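Putative arsenate reductase (Streptococcus mutans UA159, PDB 3FZ4) is a putative arsenate reductase of the ArsC family, built on a thioredoxin-like fold and probably working through redox-active cysteines. Local coordinates at residues L99-E103 and G104-Q108; E55-F59 and F60-G64; H77-L81 and D82-N86. The protein carries 1 engineered substitution. One frame throughout, in Å; residues are numbered along the deposited sequence.

How the contacts relate
Contact 1 is the beta hairpin formed by the last two strands in chain order, 99-102 and 105-109, at one edge of the four-stranded sheet; contacts 2 and 3 belong to the helical part. Contacts 2 and 3 touch: Leu56 CD1 packs 3.6 Å from Ala84 CB, and their centres lie about 12 Å apart. Contact 1 stands apart, its centre about 16 Å from that of contact 2 and about 20 Å from that of contact 3, with nearest atoms about 5 and 11 Å away. Only contact 1 contributes to the sodium site, through Gln108; the Phe59 side chain of contact 2 is about 10 Å from that ion. None contains the Cys13-Cys16 disulfide.

Contact 1 (L99-E103 and G104-Q108); sequences LLVKE and GKIVQ. Engineered in segment 104-108: Gly104 (natural residue Asp). With NA (sodium ion), chain B; FMT (formic acid), chain F.
Leu100 and the pair Val107-Gln108 form a classic beta bulge in the hairpin of strands 99-102 and 105-109. Leu100 O accepts two amides: Val107 N at 2.9 Å, in the carbonyl plane, and Gln108 N at 3.2 Å, tilted 21° from it. Leu100 N returns a nearly straight bond to Gln108 O. At the other end, Lys102 and Lys105 exchange backbone bonds around a type I' turn. Its Gly104 is engineered, the natural residue being Asp.

The packed side is apolar. Ile106 has CG1 anti to its backbone N (chi1 -175°), and the chain then bends so that CD1 reaches across the hairpin. There CD1 lies 4.1 Å from Leu99 CB and 4.0 Å from Val101 CG2, the Val101 and Ile106 side chains crossing at about a right angle. Trp48 of helix 42-51 touches all three residues. On the other face, in one of the two conformers modelled for each of Val107 and Lys102, Val107 CG2 sits 4.0 Å from Leu100 CG and Val107 CG1 meets Lys102 CB.

The turn is more exposed, although Trp48 NE1 bonds to Gly104 O. Lys105 bends at chi2 and chi4, bringing NZ to a water at 2.7 Å; that water donates to Glu103 O, bridging the turn without direct contact between the lysine and glutamate charges. At the outer edge of strand 105-109, a formic acid, probably from the crystallisation liquor, accepts from Ile106 N.

Beyond the bulge, Gln108 O also binds the sodium ion, at a long 3.0 Å, together with the carbonyl oxygen of Gly110 and the hydroxyl of Tyr115. The Gln108 amide end instead turns to Thr113 O. Any polarisation by so distant a cation is probably modest, but one carbonyl oxygen is shared between the Leu100 amide and the ion.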
loop_
_atom_site.group_PDB
_atom_site.type_symbol
_atom_site.label_atom_id
_atom_site.label_comp_id
_atom_site.label_asym_id
_atom_site.label_seq_id
_atom_site.Cartn_x
_atom_site.Cartn_y
_atom_site.Cartn_z
ATOM N N LEU A 99 -0.776 3.677 1.213
ATOM C CA LEU A 99 -0.609 2.743 2.322
ATOM C C LEU A 99 -0.129 3.531 3.516
ATOM O O LEU A 99 0.679 4.455 3.378
ATOM C CB LEU A 99 0.472 1.714 2.046
ATOM C CG LEU A 99 0.356 0.886 0.787
ATOM C CD1 LEU A 99 1.638 0.053 0.608
ATOM C CD2 LEU A 99 -0.877 -0.015 0.839
ATOM N N LEU A 100 -0.676 3.196 4.679
ATOM C CA LEU A 100 -0.196 3.729 5.946
ATOM C C LEU A 100 0.347 2.588 6.780
ATOM O O LEU A 100 -0.316 1.569 6.951
ATOM C CB LEU A 100 -1.311 4.496 6.661
ATOM C CG LEU A 100 -0.860 5.344 7.849
ATOM C CD1 LEU A 100 -0.032 6.516 7.381
ATOM C CD2 LEU A 100 -2.054 5.813 8.662
ATOM N N VAL A 101 1.584 2.754 7.232
ATOM C CA VAL A 101 2.368 1.709 7.881
ATOM C C VAL A 101 2.865 2.274 9.196
ATOM O O VAL A 101 3.325 3.403 9.242
ATOM C CB VAL A 101 3.519 1.282 6.962
ATOM C CG1 VAL A 101 4.381 0.191 7.602
ATOM C CG2 VAL A 101 2.987 0.813 5.611
ATOM N N LYS A 102 2.774 1.482 10.265
ATOM C CA LYS A 102 3.235 1.927 11.586
ATOM C C LYS A 102 4.257 0.935 12.093
ATOM O O LYS A 102 3.952 -0.238 12.280
ATOM C CB LYS A 102 2.089 2.061 12.597
ATOM C CG LYS A 102 2.495 2.788 13.886
ATOM C CD LYS A 102 1.283 3.046 14.785
ATOM C CE LYS A 102 0.663 1.722 15.281
ATOM N NZ LYS A 102 -0.361 1.908 16.362
ATOM N N GLU A 103 5.482 1.415 12.285
ATOM C CA GLU A 103 6.581 0.550 12.744
ATOM C C GLU A 103 6.642 -0.743 11.923
ATOM O O GLU A 103 6.767 -1.843 12.447
ATOM C CB GLU A 103 6.505 0.268 14.255
ATOM C CG GLU A 103 6.515 1.568 15.054
ATOM C CD GLU A 103 6.511 1.417 16.571
ATOM O OE1 GLU A 103 5.771 0.574 17.119
ATOM O OE2 GLU A 103 7.243 2.189 17.214
ATOM N N GLY A 104 6.528 -0.590 10.606
ATOM C CA GLY A 104 6.647 -1.739 9.716
ATOM C C GLY A 104 5.383 -2.551 9.493
ATOM O O GLY A 104 5.383 -3.439 8.660
ATOM N N LYS A 105 4.320 -2.251 10.235
ATOM C CA LYS A 105 3.082 -3.030 10.199
ATOM C C LYS A 105 2.049 -2.276 9.349
ATOM O O LYS A 105 1.866 -1.076 9.526
ATOM C CB LYS A 105 2.551 -3.164 11.611
ATOM C CG LYS A 105 3.516 -3.804 12.585
ATOM C CD LYS A 105 3.770 -5.245 12.243
ATOM C CE LYS A 105 4.405 -6.032 13.428
ATOM N NZ LYS A 105 5.723 -5.442 13.746
ATOM N N ILE A 106 1.408 -2.960 8.407
ATOM C CA ILE A 106 0.393 -2.295 7.604
ATOM C C ILE A 106 -0.777 -1.969 8.527
ATOM O O ILE A 106 -1.280 -2.860 9.254
ATOM C CB ILE A 106 -0.045 -3.170 6.358
ATOM C CG1 ILE A 106 -1.015 -2.389 5.470
ATOM C CG2 ILE A 106 -0.605 -4.532 6.757
ATOM C CD1 ILE A 106 -0.381 -1.183 4.763
ATOM N N VAL A 107 -1.223 -0.705 8.510
ATOM C CA VAL A 107 -2.393 -0.334 9.326
ATOM C C VAL A 107 -3.572 0.165 8.536
ATOM O O VAL A 107 -4.685 0.122 9.045
ATOM C CB VAL A 107 -2.107 0.659 10.490
ATOM C CG1 VAL A 107 -1.110 0.044 11.456
ATOM C CG2 VAL A 107 -1.619 2.011 9.999
ATOM N N GLN A 108 -3.358 0.633 7.305
ATOM C CA GLN A 108 -4.490 0.961 6.451
ATOM C C GLN A 108 -4.084 0.911 4.996
ATOM O O GLN A 108 -3.071 1.525 4.621
ATOM C CB GLN A 108 -5.118 2.323 6.764
ATOM C CG GLN A 108 -6.446 2.525 6.009
ATOM C CD GLN A 108 -7.238 3.692 6.522
ATOM O OE1 GLN A 108 -7.260 3.949 7.725
ATOM N NE2 GLN A 108 -7.915 4.389 5.633
HETATM NA NA NA B . -3.803 4.215 3.623
HETATM C C FMT F . 1.884 -7.005 9.643
HETATM O O1 FMT F . 1.626 -5.934 9.066
HETATM O O2 FMT F . 2.979 -7.605 9.600
HETATM O O HOH W 1 7.843 -4.720 12.294
#

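Contact 2 (E55-F59 and F60-G64); sequences ELKKF and FNTSG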
loop_
_atom_site.group_PDB
_atom_site.type_symbol
_atom_site.label_atom_id
_atom_site.label_comp_id
_atom_site.label_asym_id
_atom_site.label_seq_id
_atom_site.Cartn_x
_atom_site.Cartn_y
_atom_site.Cartn_z
ATOM N N GLU A 55 -7.179 -9.980 2.607
ATOM C CA GLU A 55 -7.104 -10.819 1.410
ATOM C C GLU A 55 -6.091 -10.245 0.405
ATOM O O GLU A 55 -5.887 -9.020 0.320
ATOM C CB GLU A 55 -8.487 -11.006 0.768
ATOM C CG GLU A 55 -8.989 -9.874 -0.124
ATOM C CD GLU A 55 -10.405 -10.123 -0.683
ATOM O OE1 GLU A 55 -10.558 -10.361 -1.904
ATOM O OE2 GLU A 55 -11.372 -10.091 0.105
ATOM N N LEU A 56 -5.466 -11.124 -0.362
ATOM C CA LEU A 56 -4.396 -10.764 -1.273
ATOM C C LEU A 56 -4.765 -9.640 -2.222
ATOM O O LEU A 56 -3.979 -8.722 -2.447
ATOM C CB LEU A 56 -3.938 -12.002 -2.070
ATOM C CG LEU A 56 -2.816 -11.801 -3.087
ATOM C CD1 LEU A 56 -1.564 -11.269 -2.383
ATOM C CD2 LEU A 56 -2.496 -13.129 -3.802
ATOM N N LYS A 57 -5.971 -9.686 -2.778
ATOM C CA LYS A 57 -6.350 -8.719 -3.779
ATOM C C LYS A 57 -6.395 -7.285 -3.224
ATOM O O LYS A 57 -6.231 -6.319 -3.966
ATOM C CB LYS A 57 -7.698 -9.132 -4.348
ATOM C CG LYS A 57 -8.068 -8.366 -5.556
ATOM C CD LYS A 57 -9.509 -8.639 -5.937
ATOM C CE LYS A 57 -9.813 -8.042 -7.280
ATOM N NZ LYS A 57 -11.277 -7.949 -7.517
ATOM N N LYS A 58 -6.589 -7.160 -1.906
ATOM C CA LYS A 58 -6.638 -5.848 -1.274
ATOM C C LYS A 58 -5.315 -5.079 -1.379
ATOM O O LYS A 58 -5.282 -3.860 -1.220
ATOM C CB LYS A 58 -7.073 -5.937 0.184
ATOM C CG LYS A 58 -8.550 -6.226 0.311
ATOM C CD LYS A 58 -8.993 -6.414 1.749
ATOM C CE LYS A 58 -10.509 -6.197 1.891
ATOM N NZ LYS A 58 -11.286 -6.486 0.630
ATOM N N PHE A 59 -4.219 -5.796 -1.622
ATOM C CA PHE A 59 -2.931 -5.163 -1.779
ATOM C C PHE A 59 -2.608 -4.704 -3.183
ATOM O O PHE A 59 -1.582 -4.054 -3.382
ATOM C CB PHE A 59 -1.833 -6.124 -1.307
ATOM C CG PHE A 59 -1.834 -6.329 0.194
ATOM C CD1 PHE A 59 -1.037 -5.534 1.021
ATOM C CD2 PHE A 59 -2.645 -7.325 0.767
ATOM C CE1 PHE A 59 -1.055 -5.710 2.389
ATOM C CE2 PHE A 59 -2.654 -7.509 2.136
ATOM C CZ PHE A 59 -1.864 -6.712 2.941
ATOM N N PHE A 60 -3.442 -5.053 -4.156
ATOM C CA PHE A 60 -3.177 -4.709 -5.531
ATOM C C PHE A 60 -3.961 -3.519 -6.028
ATOM O O PHE A 60 -5.127 -3.287 -5.647
ATOM C CB PHE A 60 -3.510 -5.883 -6.452
ATOM C CG PHE A 60 -2.476 -6.980 -6.405
ATOM C CD1 PHE A 60 -2.486 -7.923 -5.360
ATOM C CD2 PHE A 60 -1.482 -7.051 -7.384
ATOM C CE1 PHE A 60 -1.504 -8.930 -5.300
ATOM C CE2 PHE A 60 -0.501 -8.047 -7.332
ATOM C CZ PHE A 60 -0.524 -8.992 -6.300
ATOM N N ASN A 61 -3.313 -2.784 -6.919
ATOM C CA ASN A 61 -3.926 -1.627 -7.560
ATOM C C ASN A 61 -4.733 -2.126 -8.762
ATOM O O ASN A 61 -4.286 -2.055 -9.903
ATOM C CB ASN A 61 -2.809 -0.676 -7.982
ATOM C CG ASN A 61 -3.304 0.555 -8.642
ATOM O OD1 ASN A 61 -4.464 0.913 -8.535
ATOM N ND2 ASN A 61 -2.408 1.233 -9.337
ATOM N N THR A 62 -5.928 -2.627 -8.470
ATOM C CA THR A 62 -6.740 -3.322 -9.467
ATOM C C THR A 62 -7.295 -2.403 -10.556
ATOM O O THR A 62 -7.664 -2.892 -11.628
ATOM C CB THR A 62 -7.925 -4.073 -8.806
ATOM O OG1 THR A 62 -8.694 -3.153 -8.048
ATOM C CG2 THR A 62 -7.449 -5.171 -7.858
ATOM N N SER A 63 -7.321 -1.095 -10.295
ATOM C CA SER A 63 -7.770 -0.130 -11.306
ATOM C C SER A 63 -6.617 0.382 -12.164
ATOM O O SER A 63 -6.843 1.169 -13.062
ATOM C CB SER A 63 -8.483 1.042 -10.631
ATOM O OG SER A 63 -7.573 1.842 -9.857
ATOM N N GLY A 64 -5.392 -0.089 -11.918
ATOM C CA GLY A 64 -4.224 0.430 -12.624
ATOM C C GLY A 64 -3.904 -0.340 -13.884
ATOM O O GLY A 64 -4.354 -1.475 -14.092
#
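Phe60 turns back alongside the 3-10 segment 56-59, and its side chain can be traced outward atom by atom. CB lies 3.6 Å from Phe59 C and 3.7 Å from Lys57 O. With CG anti to the carbonyl carbon (chi1 -76°), the ring is carried back along the preceding turn. CG remains beside Phe59 C, whereas CD1 presents the ring edge to Leu56 O at 3.4 Å, the oxygen lying in the ring plane. Farther out, CE1 packs 3.7 Å from Leu56 CD1, and the two side chains approach obliquely. The Phe60 side chain is also touched by Leu76, by Tyr67 of helix 65-69 and by Leu88 of helix 81-90.

The backbone secures this return. Phe60 N donates to Lys57 O at 3.1 Å, approaching from 60° out of the carbonyl plane, while Phe59 N donates to Leu56 O. That same carbonyl oxygen also lies in the plane of the Phe59 ring, at its edge. Nearer solvent, the extended aliphatic chain of Lys57 crosses Thr62 at about a right angle, with Lys57 CE 3.8 Å from Thr62 CG2.

The successive i to i+3 backbone bonds identify a short 3-10 turn. In series with an inverse gamma turn centred on Asn61 and a type I turn from Asn61 to Gly64, it forms the linker between helices 42-51 and 65-69, ending in Gly64 as the N-cap of the latter.

Contact 3 (H77-L81 and D82-N86); sequences HQLSL and DEAAN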
loop_
_atom_site.group_PDB
_atom_site.type_symbol
_atom_site.label_atom_id
_atom_site.label_comp_id
_atom_site.label_asym_id
_atom_site.label_seq_id
_atom_site.Cartn_x
_atom_site.Cartn_y
_atom_site.Cartn_z
ATOM N N HIS A 77 -5.400 -15.839 -8.044
ATOM C CA HIS A 77 -5.725 -17.016 -7.235
ATOM C C HIS A 77 -4.655 -18.122 -7.332
ATOM O O HIS A 77 -4.640 -19.024 -6.512
ATOM C CB HIS A 77 -7.116 -17.571 -7.580
ATOM C CG HIS A 77 -7.144 -18.421 -8.811
ATOM N ND1 HIS A 77 -7.156 -17.886 -10.080
ATOM C CD2 HIS A 77 -7.152 -19.767 -8.970
ATOM C CE1 HIS A 77 -7.173 -18.863 -10.971
ATOM N NE2 HIS A 77 -7.176 -20.014 -10.324
ATOM N N GLN A 78 -3.762 -18.035 -8.314
ATOM C CA GLN A 78 -2.712 -19.035 -8.461
ATOM C C GLN A 78 -1.420 -18.671 -7.742
ATOM O O GLN A 78 -0.555 -19.523 -7.590
ATOM C CB GLN A 78 -2.445 -19.328 -9.942
ATOM C CG GLN A 78 -3.704 -19.785 -10.689
ATOM C CD GLN A 78 -3.476 -19.926 -12.170
ATOM O OE1 GLN A 78 -3.392 -18.930 -12.904
ATOM N NE2 GLN A 78 -3.368 -21.173 -12.627
ATOM N N LEU A 79 -1.288 -17.421 -7.300
ATOM C CA LEU A 79 -0.009 -16.940 -6.775
ATOM C C LEU A 79 0.184 -17.388 -5.357
ATOM O O LEU A 79 -0.717 -17.258 -4.560
ATOM C CB LEU A 79 0.051 -15.409 -6.777
ATOM C CG LEU A 79 -0.010 -14.643 -8.088
ATOM C CD1 LEU A 79 -0.132 -13.149 -7.787
ATOM C CD2 LEU A 79 1.184 -14.916 -8.960
ATOM N N SER A 80 1.386 -17.844 -5.022
ATOM C CA SER A 80 1.744 -17.983 -3.629
ATOM C C SER A 80 1.998 -16.582 -3.055
ATOM O O SER A 80 2.179 -15.610 -3.801
ATOM C CB SER A 80 3.007 -18.821 -3.478
ATOM O OG SER A 80 4.098 -18.129 -4.035
ATOM N N LEU A 81 2.038 -16.488 -1.734
ATOM C CA LEU A 81 2.321 -15.205 -1.134
ATOM C C LEU A 81 3.781 -14.750 -1.411
ATOM O O LEU A 81 4.028 -13.549 -1.622
ATOM C CB LEU A 81 1.980 -15.201 0.345
ATOM C CG LEU A 81 0.492 -15.367 0.702
ATOM C CD1 LEU A 81 0.309 -15.190 2.187
ATOM C CD2 LEU A 81 -0.453 -14.429 -0.065
ATOM N N ASP A 82 4.748 -15.678 -1.482
ATOM C CA ASP A 82 6.100 -15.279 -1.925
ATOM C C ASP A 82 6.072 -14.703 -3.350
ATOM O O ASP A 82 6.698 -13.680 -3.619
ATOM C CB ASP A 82 7.066 -16.468 -1.836
ATOM C CG ASP A 82 8.461 -16.139 -2.365
ATOM O OD1 ASP A 82 9.168 -15.365 -1.703
ATOM O OD2 ASP A 82 8.826 -16.651 -3.448
ATOM N N GLU A 83 5.346 -15.368 -4.259
ATOM C CA GLU A 83 5.219 -14.911 -5.645
ATOM C C GLU A 83 4.547 -13.526 -5.665
ATOM O O GLU A 83 5.006 -12.626 -6.370
ATOM C CB GLU A 83 4.396 -15.931 -6.450
ATOM C CG GLU A 83 5.175 -17.231 -6.697
ATOM C CD GLU A 83 4.313 -18.402 -7.196
ATOM O OE1 GLU A 83 3.073 -18.283 -7.325
ATOM O OE2 GLU A 83 4.906 -19.476 -7.480
ATOM N N ALA A 84 3.463 -13.359 -4.904
ATOM C CA ALA A 84 2.724 -12.092 -4.890
ATOM C C ALA A 84 3.606 -10.981 -4.311
ATOM O O ALA A 84 3.633 -9.866 -4.843
ATOM C CB ALA A 84 1.485 -12.247 -4.094
ATOM N N ALA A 85 4.337 -11.272 -3.228
ATOM C CA ALA A 85 5.189 -10.241 -2.623
ATOM C C ALA A 85 6.279 -9.788 -3.594
ATOM O O ALA A 85 6.592 -8.602 -3.659
ATOM C CB ALA A 85 5.826 -10.762 -1.355
ATOM N N ASN A 86 6.847 -10.738 -4.349
ATOM C CA ASN A 86 7.873 -10.445 -5.352
ATOM C C ASN A 86 7.331 -9.554 -6.468
ATOM O O ASN A 86 7.970 -8.597 -6.917
ATOM C CB ASN A 86 8.354 -11.770 -5.956
ATOM C CG ASN A 86 9.333 -11.569 -7.098
ATOM O OD1 ASN A 86 10.420 -11.033 -6.892
ATOM N ND2 ASN A 86 8.966 -12.018 -8.301
#
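Ser80 and Glu83 exchange hydrogen bonds at the start of helix 81-90, forming a capping box. In one direction, Glu83 N donates to Ser80 OG at 3.0 Å. The serine hydroxyl oxygen is placed between its own backbone N and carbonyl carbon (chi1 66°), close enough to the first turn to receive that amide. In the other, Ser80 N donates to Glu83 OE1 at 2.9 Å. This bond is straight at the donor, with an angle of 167°, but meets the carboxylate from above, 51° out of its plane. The glutamate chain is extended beyond CG, carrying OE1 back past the hydroxyl to the amide before the helix.

Backbone bonds continue the pattern. Ala84 N donates to Ser80 O and Ala85 N to Leu81 O, both at 2.8 Å, establishing the i to i+4 repeat immediately after the cap. The serine hydroxyl thus takes up the Glu83 amide in place of an i-4 carbonyl, while the next two amides find theirs in the backbone. The carboxylate near the helix N terminus would probably interact favourably with the helix dipole.

Apolar packing is sparse: Leu79 CD1 rests 4.1 Å from Ala84 CB. CD2 of the same leucine makes only a loose van der Waals contact with a polar atom, Glu83 OE1, as the two side chains cross at a slant.

The cap joins the loop after helix 72-75 to helix 81-90. Against helix 42-51, Leu81 touches Arg46 and Glu50, Ala84 touches Leu49, and Ala85 touches Arg46. Leu56, from the loop that follows helix 42-51, meets Leu81 and Ala84 as well.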